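Local structure of cytosolic phospholipase A2 delta (Homo sapiens, 5IZ5) at residues 292-297 against 663-668; 299-304 against 357-362; 447-452 against 501-506; 454-459 against 487-492. The protein hydrolyses the sn-2 ester of glycerophospholipids in a calcium-dependent manner, with a preference for linoleic acid at that position, releasing a lysophospholipid and a free fatty acid. The protein carries 3 engineered substitutions. One frame throughout, in Å; residues are numbered along the deposited sequence.

Contact 1 (292-297 against 663-668). With SO4 (sulfate ion), chain N.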
loop_
_atom_site.group_PDB
_atom_site.type_symbol
_atom_site.label_atom_id
_atom_site.label_comp_id
_atom_site.label_asym_id
_atom_site.label_seq_id
_atom_site.Cartn_x
_atom_site.Cartn_y
_atom_site.Cartn_z
ATOM N N ALA B 292 -6.472 13.478 -13.235
ATOM C CA ALA B 292 -6.827 13.947 -14.576
ATOM C C ALA B 292 -6.976 12.792 -15.558
ATOM O O ALA B 292 -7.936 12.746 -16.320
ATOM C CB ALA B 292 -5.786 14.937 -15.081
ATOM N N GLU B 293 -6.032 11.855 -15.523
ATOM C CA GLU B 293 -6.059 10.707 -16.429
ATOM C C GLU B 293 -7.301 9.830 -16.242
ATOM O O GLU B 293 -7.866 9.347 -17.221
ATOM C CB GLU B 293 -4.797 9.861 -16.267
ATOM C CG GLU B 293 -3.513 10.526 -16.771
ATOM C CD GLU B 293 -3.249 10.310 -18.256
ATOM O OE1 GLU B 293 -3.962 9.532 -18.937
ATOM O OE2 GLU B 293 -2.292 10.933 -18.753
ATOM N N GLU B 294 -7.734 9.632 -14.998
ATOM C CA GLU B 294 -8.938 8.830 -14.748
ATOM C C GLU B 294 -10.188 9.580 -15.212
ATOM O O GLU B 294 -11.083 8.980 -15.791
ATOM C CB GLU B 294 -9.072 8.423 -13.273
ATOM C CG GLU B 294 -10.330 7.594 -13.000
ATOM C CD GLU B 294 -10.337 6.871 -11.657
ATOM O OE1 GLU B 294 -9.265 6.717 -11.030
ATOM O OE2 GLU B 294 -11.435 6.439 -11.232
ATOM N N GLN B 295 -10.245 10.883 -14.951
ATOM C CA GLN B 295 -11.352 11.712 -15.434
ATOM C C GLN B 295 -11.467 11.665 -16.956
ATOM O O GLN B 295 -12.558 11.499 -17.497
ATOM C CB GLN B 295 -11.184 13.155 -14.987
ATOM C CG GLN B 295 -11.512 13.368 -13.529
ATOM C CD GLN B 295 -11.262 14.800 -13.097
ATOM O OE1 GLN B 295 -11.666 15.750 -13.776
ATOM N NE2 GLN B 295 -10.598 14.967 -11.954
ATOM N N ALA B 296 -10.331 11.802 -17.635
ATOM C CA ALA B 296 -10.293 11.699 -19.090
ATOM C C ALA B 296 -10.746 10.318 -19.544
ATOM O O ALA B 296 -11.508 10.191 -20.501
ATOM C CB ALA B 296 -8.898 12.000 -19.609
ATOM N N PHE B 297 -10.288 9.280 -18.850
ATOM C CA PHE B 297 -10.723 7.927 -19.174
ATOM C C PHE B 297 -12.245 7.800 -19.069
ATOM O O PHE B 297 -12.871 7.148 -19.899
ATOM C CB PHE B 297 -10.056 6.883 -18.272
ATOM C CG PHE B 297 -10.746 5.551 -18.291
ATOM C CD1 PHE B 297 -10.486 4.645 -19.297
ATOM C CD2 PHE B 297 -11.686 5.226 -17.325
ATOM C CE1 PHE B 297 -11.128 3.425 -19.339
ATOM C CE2 PHE B 297 -12.338 4.006 -17.358
ATOM C CZ PHE B 297 -12.058 3.103 -18.366
ATOM N N MET B 663 -14.239 0.715 -4.973
ATOM C CA MET B 663 -15.568 1.145 -5.417
ATOM C C MET B 663 -16.101 2.351 -4.633
ATOM O O MET B 663 -17.096 2.935 -5.041
ATOM C CB MET B 663 -16.575 -0.016 -5.356
ATOM C CG MET B 663 -16.252 -1.192 -6.278
ATOM S SD MET B 663 -16.085 -0.686 -8.002
ATOM C CE MET B 663 -15.680 -2.223 -8.826
ATOM N N PHE B 664 -15.436 2.740 -3.539
ATOM C CA PHE B 664 -15.878 3.883 -2.722
ATOM C C PHE B 664 -14.886 5.033 -2.591
ATOM O O PHE B 664 -15.060 5.909 -1.746
ATOM C CB PHE B 664 -16.291 3.395 -1.333
ATOM C CG PHE B 664 -17.450 2.465 -1.370
ATOM C CD1 PHE B 664 -18.734 2.967 -1.455
ATOM C CD2 PHE B 664 -17.263 1.091 -1.374
ATOM C CE1 PHE B 664 -19.814 2.115 -1.514
ATOM C CE2 PHE B 664 -18.339 0.232 -1.435
ATOM C CZ PHE B 664 -19.620 0.748 -1.506
ATOM N N ARG B 665 -13.850 5.041 -3.417
ATOM C CA ARG B 665 -12.995 6.212 -3.495
ATOM C C ARG B 665 -13.860 7.395 -3.949
ATOM O O ARG B 665 -14.680 7.238 -4.856
ATOM C CB ARG B 665 -11.855 5.986 -4.482
ATOM C CG ARG B 665 -10.956 7.201 -4.638
ATOM C CD ARG B 665 -9.746 6.914 -5.501
ATOM N NE ARG B 665 -8.948 8.120 -5.716
ATOM C CZ ARG B 665 -7.818 8.167 -6.420
ATOM N NH1 ARG B 665 -7.319 7.069 -6.990
ATOM N NH2 ARG B 665 -7.175 9.323 -6.553
ATOM N N PRO B 666 -13.694 8.573 -3.317
ATOM C CA PRO B 666 -14.483 9.744 -3.715
ATOM C C PRO B 666 -14.367 10.066 -5.205
ATOM O O PRO B 666 -13.278 9.999 -5.770
ATOM C CB PRO B 666 -13.886 10.876 -2.873
ATOM C CG PRO B 666 -13.325 10.199 -1.671
ATOM C CD PRO B 666 -12.835 8.862 -2.152
ATOM N N GLY B 667 -15.491 10.398 -5.832
ATOM C CA GLY B 667 -15.507 10.722 -7.250
ATOM C C GLY B 667 -15.987 9.593 -8.137
ATOM O O GLY B 667 -16.478 9.846 -9.232
ATOM N N ARG B 668 -15.865 8.348 -7.681
ATOM C CA ARG B 668 -16.212 7.204 -8.530
ATOM C C ARG B 668 -17.728 7.012 -8.710
ATOM O O ARG B 668 -18.173 6.605 -9.782
ATOM C CB ARG B 668 -15.537 5.923 -8.023
ATOM C CG ARG B 668 -14.015 6.004 -8.092
ATOM C CD ARG B 668 -13.374 4.717 -8.576
ATOM N NE ARG B 668 -11.977 4.946 -8.951
ATOM C CZ ARG B 668 -10.912 4.560 -8.251
ATOM N NH1 ARG B 668 -11.041 3.889 -7.111
ATOM N NH2 ARG B 668 -9.694 4.848 -8.701
HETATM S S SO4 N . -18.315 11.449 -3.995
HETATM O O1 SO4 N . -18.636 10.122 -4.560
HETATM O O2 SO4 N . -19.565 12.112 -3.565
HETATM O O3 SO4 N . -17.437 11.285 -2.814
HETATM O O4 SO4 N . -17.650 12.294 -5.016
#
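A buried, side-on carboxylate-guanidinium salt bridge between E294 and R668 ties the first turns of helix 292-313 to the loop that leads into strand 672-676 in the catalytic domain. R668 presents NE and NH2, one to each oxygen: NE reaches OE2 of E294 at 2.8 Å with an N-H...O angle of 174°, and NH2 reaches OE1 of E294 at 3.0 Å. Both oxygens accept through their syn lone pairs, and the two flat groups lie 8° from coplanar, so the bonds fix the rotation of each. E294 spans the gap because CG stands anti to the backbone N (chi1 180°) and the chain stays extended, meeting the bent R668 side chain at about a right angle. OE2 of E294 also bonds to the hydroxyl of Y360, while NH1 of R668 is held by E486 and the carbonyl of S662. R665 adds positive charge without an N-H aimed at E294; its guanidinium is paired with E491 and E486, and its CD lies over one face of the R668 guanidinium, toward the rim, 3.4 Å above the plane. Such a cluster probably stabilises the buried carboxylate as an anion. The type II turn R665-R668 places G667 at positive phi, where its backbone N makes two weak hydrogen bonds to a sulfate ion, probably from the crystallisation liquor, 3.0 Å to O4 and 3.4 Å to O1.

Contact 2 (299-304 against 357-362)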
loop_
_atom_site.group_PDB
_atom_site.type_symbol
_atom_site.label_atom_id
_atom_site.label_comp_id
_atom_site.label_asym_id
_atom_site.label_seq_id
_atom_site.Cartn_x
_atom_site.Cartn_y
_atom_site.Cartn_z
ATOM N N SER B 299 -14.650 10.002 -19.492
ATOM C CA SER B 299 -15.291 10.594 -20.674
ATOM C C SER B 299 -15.204 9.652 -21.866
ATOM O O SER B 299 -16.194 9.428 -22.555
ATOM C CB SER B 299 -14.703 11.977 -21.005
ATOM O OG SER B 299 -13.374 11.909 -21.516
ATOM N N ARG B 300 -14.030 9.068 -22.082
ATOM C CA ARG B 300 -13.849 8.089 -23.147
ATOM C C ARG B 300 -14.711 6.842 -22.929
ATOM O O ARG B 300 -15.414 6.395 -23.840
ATOM C CB ARG B 300 -12.362 7.718 -23.268
ATOM C CG ARG B 300 -11.515 8.833 -23.856
ATOM C CD ARG B 300 -10.067 8.472 -24.138
ATOM N NE ARG B 300 -9.426 7.583 -23.155
ATOM C CZ ARG B 300 -8.628 7.982 -22.159
ATOM N NH1 ARG B 300 -8.363 9.267 -21.957
ATOM N NH2 ARG B 300 -8.089 7.079 -21.349
ATOM N N ARG B 301 -14.692 6.305 -21.712
ATOM C CA ARG B 301 -15.393 5.057 -21.417
ATOM C C ARG B 301 -16.911 5.219 -21.491
ATOM O O ARG B 301 -17.602 4.328 -21.967
ATOM C CB ARG B 301 -14.986 4.517 -20.034
ATOM C CG ARG B 301 -15.565 3.154 -19.673
ATOM C CD ARG B 301 -15.156 2.080 -20.665
ATOM N NE ARG B 301 -15.686 0.770 -20.312
ATOM C CZ ARG B 301 -15.542 -0.324 -21.056
ATOM N NH1 ARG B 301 -14.879 -0.282 -22.210
ATOM N NH2 ARG B 301 -16.069 -1.470 -20.645
ATOM N N LYS B 302 -17.423 6.347 -21.013
ATOM C CA LYS B 302 -18.874 6.568 -20.965
ATOM C C LYS B 302 -19.549 6.629 -22.333
ATOM O O LYS B 302 -20.746 6.351 -22.440
ATOM C CB LYS B 302 -19.209 7.809 -20.144
ATOM C CG LYS B 302 -19.126 7.531 -18.654
ATOM C CD LYS B 302 -19.322 8.784 -17.824
ATOM C CE LYS B 302 -19.083 8.476 -16.354
ATOM N NZ LYS B 302 -19.295 9.675 -15.504
ATOM N N GLN B 303 -18.792 6.993 -23.367
ATOM C CA GLN B 303 -19.294 6.891 -24.737
ATOM C C GLN B 303 -19.524 5.439 -25.117
ATOM O O GLN B 303 -20.557 5.105 -25.697
ATOM C CB GLN B 303 -18.324 7.519 -25.737
ATOM C CG GLN B 303 -18.453 9.033 -25.832
ATOM C CD GLN B 303 -19.675 9.433 -26.655
ATOM O OE1 GLN B 303 -19.644 9.404 -27.888
ATOM N NE2 GLN B 303 -20.764 9.779 -25.975
ATOM N N VAL B 304 -18.558 4.584 -24.788
ATOM C CA VAL B 304 -18.667 3.155 -25.086
ATOM C C VAL B 304 -19.802 2.531 -24.273
ATOM O O VAL B 304 -20.541 1.689 -24.775
ATOM C CB VAL B 304 -17.341 2.397 -24.824
ATOM C CG1 VAL B 304 -17.509 0.901 -25.064
ATOM C CG2 VAL B 304 -16.226 2.937 -25.715
ATOM N N CYS B 357 -20.671 -2.241 -20.903
ATOM C CA CYS B 357 -21.365 -1.357 -19.969
ATOM C C CYS B 357 -20.606 -1.135 -18.651
ATOM O O CYS B 357 -21.045 -0.346 -17.817
ATOM C CB CYS B 357 -22.761 -1.909 -19.657
ATOM S SG CYS B 357 -23.809 -2.191 -21.106
ATOM N N VAL B 358 -19.473 -1.811 -18.462
ATOM C CA VAL B 358 -18.735 -1.748 -17.196
ATOM C C VAL B 358 -17.657 -0.669 -17.231
ATOM O O VAL B 358 -16.831 -0.641 -18.141
ATOM C CB VAL B 358 -18.073 -3.103 -16.873
ATOM C CG1 VAL B 358 -17.295 -3.035 -15.563
ATOM C CG2 VAL B 358 -19.125 -4.201 -16.811
ATOM N N THR B 359 -17.660 0.205 -16.230
ATOM C CA THR B 359 -16.660 1.269 -16.120
ATOM C C THR B 359 -15.443 0.835 -15.293
ATOM O O THR B 359 -14.301 1.049 -15.709
ATOM C CB THR B 359 -17.274 2.552 -15.524
ATOM O OG1 THR B 359 -18.237 3.080 -16.441
ATOM C CG2 THR B 359 -16.207 3.618 -15.267
ATOM N N TYR B 360 -15.693 0.216 -14.139
ATOM C CA TYR B 360 -14.631 -0.159 -13.203
ATOM C C TYR B 360 -14.549 -1.665 -12.977
ATOM O O TYR B 360 -15.561 -2.364 -12.983
ATOM C CB TYR B 360 -14.861 0.523 -11.867
ATOM C CG TYR B 360 -14.697 2.026 -11.888
ATOM C CD1 TYR B 360 -13.465 2.604 -12.158
ATOM C CD2 TYR B 360 -15.769 2.866 -11.606
ATOM C CE1 TYR B 360 -13.304 3.979 -12.164
ATOM C CE2 TYR B 360 -15.620 4.242 -11.605
ATOM C CZ TYR B 360 -14.388 4.796 -11.887
ATOM O OH TYR B 360 -14.219 6.162 -11.874
ATOM N N PHE B 361 -13.333 -2.155 -12.754
ATOM C CA PHE B 361 -13.083 -3.585 -12.577
ATOM C C PHE B 361 -12.046 -3.739 -11.458
ATOM O O PHE B 361 -10.856 -3.518 -11.676
ATOM C CB PHE B 361 -12.623 -4.171 -13.922
ATOM C CG PHE B 361 -12.363 -5.662 -13.927
ATOM C CD1 PHE B 361 -12.631 -6.476 -12.829
ATOM C CD2 PHE B 361 -11.853 -6.256 -15.075
ATOM C CE1 PHE B 361 -12.368 -7.837 -12.879
ATOM C CE2 PHE B 361 -11.598 -7.614 -15.131
ATOM C CZ PHE B 361 -11.857 -8.408 -14.029
ATOM N N SER B 362 -12.517 -4.079 -10.255
ATOM C CA SER B 362 -11.648 -4.232 -9.084
ATOM C C SER B 362 -11.456 -5.698 -8.703
ATOM O O SER B 362 -12.346 -6.542 -8.902
ATOM C CB SER B 362 -12.188 -3.456 -7.879
ATOM O OG SER B 362 -13.313 -4.099 -7.311
#
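Two hydrogen bonds from one guanidinium carry the polar part of this contact, both ending on the carbonyl oxygen of V358. R301 approaches side-on, with NE 2.8 Å and NH2 2.7 Å from V358 O. The oxygen sits near the guanidinium plane, facing its NE-NH2 edge, and sharing it bends both bonds, to N-H...O angles of 142° and 144°. NH2 lies in the carbonyl plane, whereas NE is tilted 27° from it. R301 bends at chi2, which turns the head toward V358, and NH1 goes on to the carbonyl of G459. The apolar part is lighter: the R301 and T359 side chains slide past each other in opposite directions, CG of R301 4.2 Å from T359 CA. T359 in turn lays CG2 over the centre of the Y360 ring. A leucine in place of R301 would probably leave the buried carbonyl of V358 without its two donors and that of G459 without the bond from NH1. Helix 292-313 thus packs beside the entry to strand 360-363, which runs parallel to strands 327-331 and 463-471 in the mixed sheet of the catalytic domain; L298, from the same helix, also touches T359 and Y360.

Contact 3 (447-452 against 501-506)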
loop_
_atom_site.group_PDB
_atom_site.type_symbol
_atom_site.label_atom_id
_atom_site.label_comp_id
_atom_site.label_asym_id
_atom_site.label_seq_id
_atom_site.Cartn_x
_atom_site.Cartn_y
_atom_site.Cartn_z
ATOM N N GLN B 447 5.737 -7.516 -19.117
ATOM C CA GLN B 447 4.658 -6.544 -19.161
ATOM C C GLN B 447 4.631 -5.841 -17.817
ATOM O O GLN B 447 4.980 -6.431 -16.793
ATOM C CB GLN B 447 3.315 -7.232 -19.429
ATOM C CG GLN B 447 3.188 -7.793 -20.835
ATOM C CD GLN B 447 1.963 -8.675 -21.028
ATOM O OE1 GLN B 447 1.277 -9.042 -20.075
ATOM N NE2 GLN B 447 1.681 -9.020 -22.277
ATOM N N LYS B 448 4.211 -4.584 -17.826
ATOM C CA LYS B 448 4.202 -3.765 -16.621
ATOM C C LYS B 448 2.859 -3.096 -16.431
ATOM O O LYS B 448 2.130 -2.872 -17.394
ATOM C CB LYS B 448 5.306 -2.717 -16.703
ATOM C CG LYS B 448 6.691 -3.319 -16.893
ATOM C CD LYS B 448 7.770 -2.250 -16.927
ATOM C CE LYS B 448 9.124 -2.739 -17.408
ATOM N NZ LYS B 448 9.343 -4.204 -17.285
ATOM N N LEU B 449 2.543 -2.764 -15.182
ATOM C CA LEU B 449 1.284 -2.113 -14.858
ATOM C C LEU B 449 1.075 -0.835 -15.671
ATOM O O LEU B 449 -0.033 -0.566 -16.123
ATOM C CB LEU B 449 1.199 -1.804 -13.358
ATOM C CG LEU B 449 -0.044 -1.049 -12.871
ATOM C CD1 LEU B 449 -1.331 -1.726 -13.318
ATOM C CD2 LEU B 449 -0.015 -0.925 -11.354
ATOM N N SER B 450 2.135 -0.052 -15.850
ATOM C CA SER B 450 2.053 1.187 -16.624
ATOM C C SER B 450 1.650 0.932 -18.079
ATOM O O SER B 450 0.984 1.760 -18.683
ATOM C CB SER B 450 3.385 1.938 -16.585
ATOM O OG SER B 450 4.419 1.183 -17.180
ATOM N N GLY B 451 2.060 -0.211 -18.622
ATOM C CA GLY B 451 1.697 -0.620 -19.977
ATOM C C GLY B 451 0.214 -0.875 -20.182
ATOM O O GLY B 451 -0.266 -0.891 -21.322
ATOM N N GLN B 452 -0.520 -1.054 -19.081
ATOM C CA GLN B 452 -1.968 -1.244 -19.132
ATOM C C GLN B 452 -2.737 0.026 -19.512
ATOM O O GLN B 452 -3.910 -0.051 -19.859
ATOM C CB GLN B 452 -2.488 -1.783 -17.793
ATOM C CG GLN B 452 -1.918 -3.144 -17.423
ATOM C CD GLN B 452 -2.573 -3.760 -16.200
ATOM O OE1 GLN B 452 -3.537 -3.228 -15.646
ATOM N NE2 GLN B 452 -2.047 -4.894 -15.771
ATOM N N VAL B 501 1.112 8.057 -6.687
ATOM C CA VAL B 501 2.153 8.209 -7.691
ATOM C C VAL B 501 1.800 7.372 -8.907
ATOM O O VAL B 501 1.040 6.412 -8.797
ATOM C CB VAL B 501 3.537 7.772 -7.175
ATOM C CG1 VAL B 501 4.006 8.692 -6.057
ATOM C CG2 VAL B 501 3.514 6.319 -6.722
ATOM N N PRO B 502 2.350 7.732 -10.075
ATOM C CA PRO B 502 2.170 6.862 -11.225
ATOM C C PRO B 502 2.780 5.489 -10.961
ATOM O O PRO B 502 3.781 5.388 -10.252
ATOM C CB PRO B 502 2.933 7.576 -12.351
ATOM C CG PRO B 502 3.140 8.974 -11.898
ATOM C CD PRO B 502 3.127 8.947 -10.398
ATOM N N PRO B 503 2.184 4.433 -11.525
ATOM C CA PRO B 503 2.665 3.093 -11.223
ATOM C C PRO B 503 4.134 2.888 -11.563
ATOM O O PRO B 503 4.809 2.122 -10.876
ATOM C CB PRO B 503 1.778 2.196 -12.095
ATOM C CG PRO B 503 1.258 3.092 -13.166
ATOM C CD PRO B 503 1.077 4.413 -12.494
ATOM N N GLU B 504 4.625 3.574 -12.603
ATOM C CA GLU B 504 6.033 3.473 -13.005
ATOM C C GLU B 504 6.980 3.972 -11.914
ATOM O O GLU B 504 8.124 3.552 -11.866
ATOM C CB GLU B 504 6.312 4.174 -14.353
ATOM C CG GLU B 504 5.918 5.639 -14.439
ATOM C CD GLU B 504 4.532 5.828 -15.023
ATOM O OE1 GLU B 504 3.546 5.207 -14.539
ATOM O OE2 GLU B 504 4.442 6.615 -15.979
ATOM N N LEU B 505 6.495 4.817 -11.012
ATOM C CA LEU B 505 7.309 5.309 -9.907
ATOM C C LEU B 505 7.121 4.560 -8.580
ATOM O O LEU B 505 7.836 4.833 -7.617
ATOM C CB LEU B 505 7.040 6.802 -9.703
ATOM C CG LEU B 505 7.435 7.720 -10.865
ATOM C CD1 LEU B 505 7.233 9.166 -10.455
ATOM C CD2 LEU B 505 8.880 7.497 -11.304
ATOM N N PHE B 506 6.175 3.624 -8.520
ATOM C CA PHE B 506 5.963 2.841 -7.303
ATOM C C PHE B 506 7.141 1.904 -7.081
ATOM O O PHE B 506 7.471 1.089 -7.944
ATOM C CB PHE B 506 4.670 2.024 -7.355
ATOM C CG PHE B 506 4.555 1.051 -6.228
ATOM C CD1 PHE B 506 4.197 1.484 -4.962
ATOM C CD2 PHE B 506 4.854 -0.287 -6.422
ATOM C CE1 PHE B 506 4.115 0.598 -3.907
ATOM C CE2 PHE B 506 4.773 -1.179 -5.375
ATOM C CZ PHE B 506 4.407 -0.736 -4.120
#
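P503 packs its ring against L449 and S450, and it has the most surface buried here. CB of P503 meets CD2 of L449 at 3.7 Å and CG of L449 at 3.8 Å, the two side chains crossing at about a right angle. The leucine reaches the ring because CG is anti to the backbone N (chi1 177°), which sends the branch toward the proline. The neighbouring ring carbon, CG of P503, lies 4.0 Å from CA of S450, a looser contact made with the backbone as much as with CB. No hydrogen bond joins the segments. S450 opens the 3-10 segment 450-452, with L449 just before it, in the loop between helix 428-441 and strand 463-471. P503 and E504 lie in a second 3-10 segment, 503-505, within the connection from strand 499-501 to strand 509-511, so two loops of the catalytic domain pack together beside its mixed sheet. S450 takes the second largest share. Its CB comes within 3.9 Å of OE1 of E504, while its hydroxyl is bonded to E521. The E504 carboxylate forms a salt bridge with R453, just beyond segment 447-452. That charge pair links the same two loops through the residue next to the proline. L449 also packs on L527 of helix 524-531 and on Y466 of strand 463-471.

Contact 4 (454-459 against 487-492)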
loop_
_atom_site.group_PDB
_atom_site.type_symbol
_atom_site.label_atom_id
_atom_site.label_comp_id
_atom_site.label_asym_id
_atom_site.label_seq_id
_atom_site.Cartn_x
_atom_site.Cartn_y
_atom_site.Cartn_z
ATOM N N ALA B 454 -2.383 1.538 -22.201
ATOM C CA ALA B 454 -2.729 1.331 -23.606
ATOM C C ALA B 454 -4.105 0.682 -23.756
ATOM O O ALA B 454 -4.834 0.989 -24.695
ATOM C CB ALA B 454 -1.663 0.499 -24.306
ATOM N N ALA B 455 -4.469 -0.187 -22.814
ATOM C CA ALA B 455 -5.795 -0.821 -22.797
ATOM C C ALA B 455 -6.939 0.145 -22.490
ATOM O O ALA B 455 -8.110 -0.224 -22.600
ATOM C CB ALA B 455 -5.810 -1.959 -21.792
ATOM N N LEU B 456 -6.608 1.376 -22.103
ATOM C CA LEU B 456 -7.603 2.369 -21.723
ATOM C C LEU B 456 -7.608 3.615 -22.620
ATOM O O LEU B 456 -8.382 4.544 -22.377
ATOM C CB LEU B 456 -7.335 2.811 -20.285
ATOM C CG LEU B 456 -7.184 1.717 -19.230
ATOM C CD1 LEU B 456 -6.773 2.336 -17.905
ATOM C CD2 LEU B 456 -8.474 0.921 -19.077
ATOM N N GLU B 457 -6.758 3.642 -23.643
ATOM C CA GLU B 457 -6.535 4.872 -24.420
ATOM C C GLU B 457 -7.771 5.314 -25.211
ATOM O O GLU B 457 -7.988 6.509 -25.387
ATOM C CB GLU B 457 -5.283 4.770 -25.297
ATOM C CG GLU B 457 -5.272 3.660 -26.326
ATOM C CD GLU B 457 -3.889 3.455 -26.926
ATOM O OE1 GLU B 457 -3.041 4.373 -26.821
ATOM O OE2 GLU B 457 -3.646 2.364 -27.490
ATOM N N ARG B 458 -8.597 4.361 -25.633
ATOM C CA ARG B 458 -9.849 4.663 -26.342
ATOM C C ARG B 458 -11.098 4.351 -25.511
ATOM O O ARG B 458 -12.210 4.299 -26.040
ATOM C CB ARG B 458 -9.879 3.891 -27.661
ATOM C CG ARG B 458 -8.954 4.479 -28.711
ATOM C CD ARG B 458 -8.863 3.613 -29.938
ATOM N NE ARG B 458 -8.211 2.361 -29.583
ATOM C CZ ARG B 458 -8.818 1.189 -29.421
ATOM N NH1 ARG B 458 -10.128 1.045 -29.601
ATOM N NH2 ARG B 458 -8.090 0.148 -29.077
ATOM N N GLY B 459 -10.917 4.170 -24.204
ATOM C CA GLY B 459 -12.000 3.748 -23.320
ATOM C C GLY B 459 -12.542 2.381 -23.690
ATOM O O GLY B 459 -13.705 2.091 -23.432
ATOM N N PHE B 487 -4.026 0.158 -6.613
ATOM C CA PHE B 487 -3.198 0.201 -7.824
ATOM C C PHE B 487 -4.077 0.301 -9.072
ATOM O O PHE B 487 -5.040 -0.461 -9.223
ATOM C CB PHE B 487 -2.360 -1.077 -7.974
ATOM C CG PHE B 487 -1.326 -1.271 -6.900
ATOM C CD1 PHE B 487 0.026 -1.229 -7.211
ATOM C CD2 PHE B 487 -1.699 -1.513 -5.579
ATOM C CE1 PHE B 487 0.988 -1.421 -6.228
ATOM C CE2 PHE B 487 -0.741 -1.706 -4.587
ATOM C CZ PHE B 487 0.602 -1.658 -4.910
ATOM N N SER B 488 -3.729 1.221 -9.970
ATOM C CA SER B 488 -4.324 1.270 -11.310
ATOM C C SER B 488 -3.242 1.621 -12.330
ATOM O O SER B 488 -2.140 2.015 -11.946
ATOM C CB SER B 488 -5.450 2.306 -11.369
ATOM O OG SER B 488 -4.953 3.585 -11.719
ATOM N N PRO B 489 -3.554 1.497 -13.636
ATOM C CA PRO B 489 -2.581 1.901 -14.653
ATOM C C PRO B 489 -2.215 3.385 -14.617
ATOM O O PRO B 489 -1.165 3.757 -15.139
ATOM C CB PRO B 489 -3.286 1.559 -15.972
ATOM C CG PRO B 489 -4.295 0.521 -15.606
ATOM C CD PRO B 489 -4.769 0.935 -14.248
ATOM N N TYR B 490 -3.061 4.214 -14.011
ATOM C CA TYR B 490 -2.799 5.644 -13.878
ATOM C C TYR B 490 -2.119 6.035 -12.569
ATOM O O TYR B 490 -1.268 6.926 -12.567
ATOM C CB TYR B 490 -4.096 6.453 -14.032
ATOM C CG TYR B 490 -4.774 6.279 -15.372
ATOM C CD1 TYR B 490 -4.057 6.399 -16.559
ATOM C CD2 TYR B 490 -6.138 6.010 -15.455
ATOM C CE1 TYR B 490 -4.674 6.247 -17.785
ATOM C CE2 TYR B 490 -6.762 5.846 -16.681
ATOM C CZ TYR B 490 -6.026 5.968 -17.840
ATOM O OH TYR B 490 -6.632 5.815 -19.059
ATOM N N GLU B 491 -2.491 5.411 -11.455
ATOM C CA GLU B 491 -1.859 5.762 -10.192
ATOM C C GLU B 491 -1.991 4.716 -9.088
ATOM O O GLU B 491 -2.909 3.886 -9.085
ATOM C CB GLU B 491 -2.351 7.127 -9.689
ATOM C CG GLU B 491 -3.853 7.286 -9.603
ATOM C CD GLU B 491 -4.285 8.603 -8.973
ATOM O OE1 GLU B 491 -3.495 9.569 -8.957
ATOM O OE2 GLU B 491 -5.432 8.673 -8.495
ATOM N N VAL B 492 -1.032 4.787 -8.167
ATOM C CA VAL B 492 -0.915 3.891 -7.034
ATOM C C VAL B 492 -0.837 4.763 -5.792
ATOM O O VAL B 492 -0.042 5.706 -5.741
ATOM C CB VAL B 492 0.370 3.045 -7.134
ATOM C CG1 VAL B 492 0.520 2.155 -5.913
ATOM C CG2 VAL B 492 0.370 2.205 -8.409
#
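L456 is the one residue of segment 454-459 that reaches across; its side chain meets P489 and Y490. CB of L456 is 3.3 Å from OH of Y490, and its CD1 touches CZ of Y490 at 3.7 Å, approaching the ring obliquely. The same methyl rests on the proline, 3.8 Å from CG of P489, so it is wedged between two consecutive residues. CG of L456 is anti to its carbonyl carbon (chi1 -51°), a setting that carries CD1 in between them. F297 of helix 292-313 and L463 of strand 463-471 add apolar packing to L456 and Y490. Further on, E457 and R458 form the middle of a type I turn closed by G459, whose N bonds to the L456 carbonyl at 3.1 Å. That carbonyl also accepts from R300, which bonds weakly to the Y490 hydroxyl as well. An alanine at Y490 would probably open a gap beside CB and CD1 of L456 and deprive R300 of its weak hydroxyl partner. The backbone at the tyrosine is held by S488, whose OG accepts from N of Y490 at 3.0 Å and from N of E491 at 3.1 Å, the second nearly straight at 167°. These bonds define an ST turn and ST motif, here in the short connection between antiparallel strands 482-487 and 492-494.

All four contacts lie in the catalytic domain. Contacts 1 and 2 use successive turns of helix 292-313, their centres about 11 Å apart, and also meet where M663 packs on S362. Contact 4 lies about 11 Å from contact 1 and 12 Å from contact 2, centre to centre; E293 packs on Y490 between contacts 1 and 4. Contact 3 is about 9 Å from contact 4, joined through the strand pairing of V492 with V501 and by P503 against the P489 carbonyl. Along the chain, contact 1 encloses the rest: contact 2 closes first, then contact 3 opens and contains contact 4. Helix 292-313, early in the domain, is thereby tied to strand 360-363, the 454-459 loop and the loop before strand 672-676.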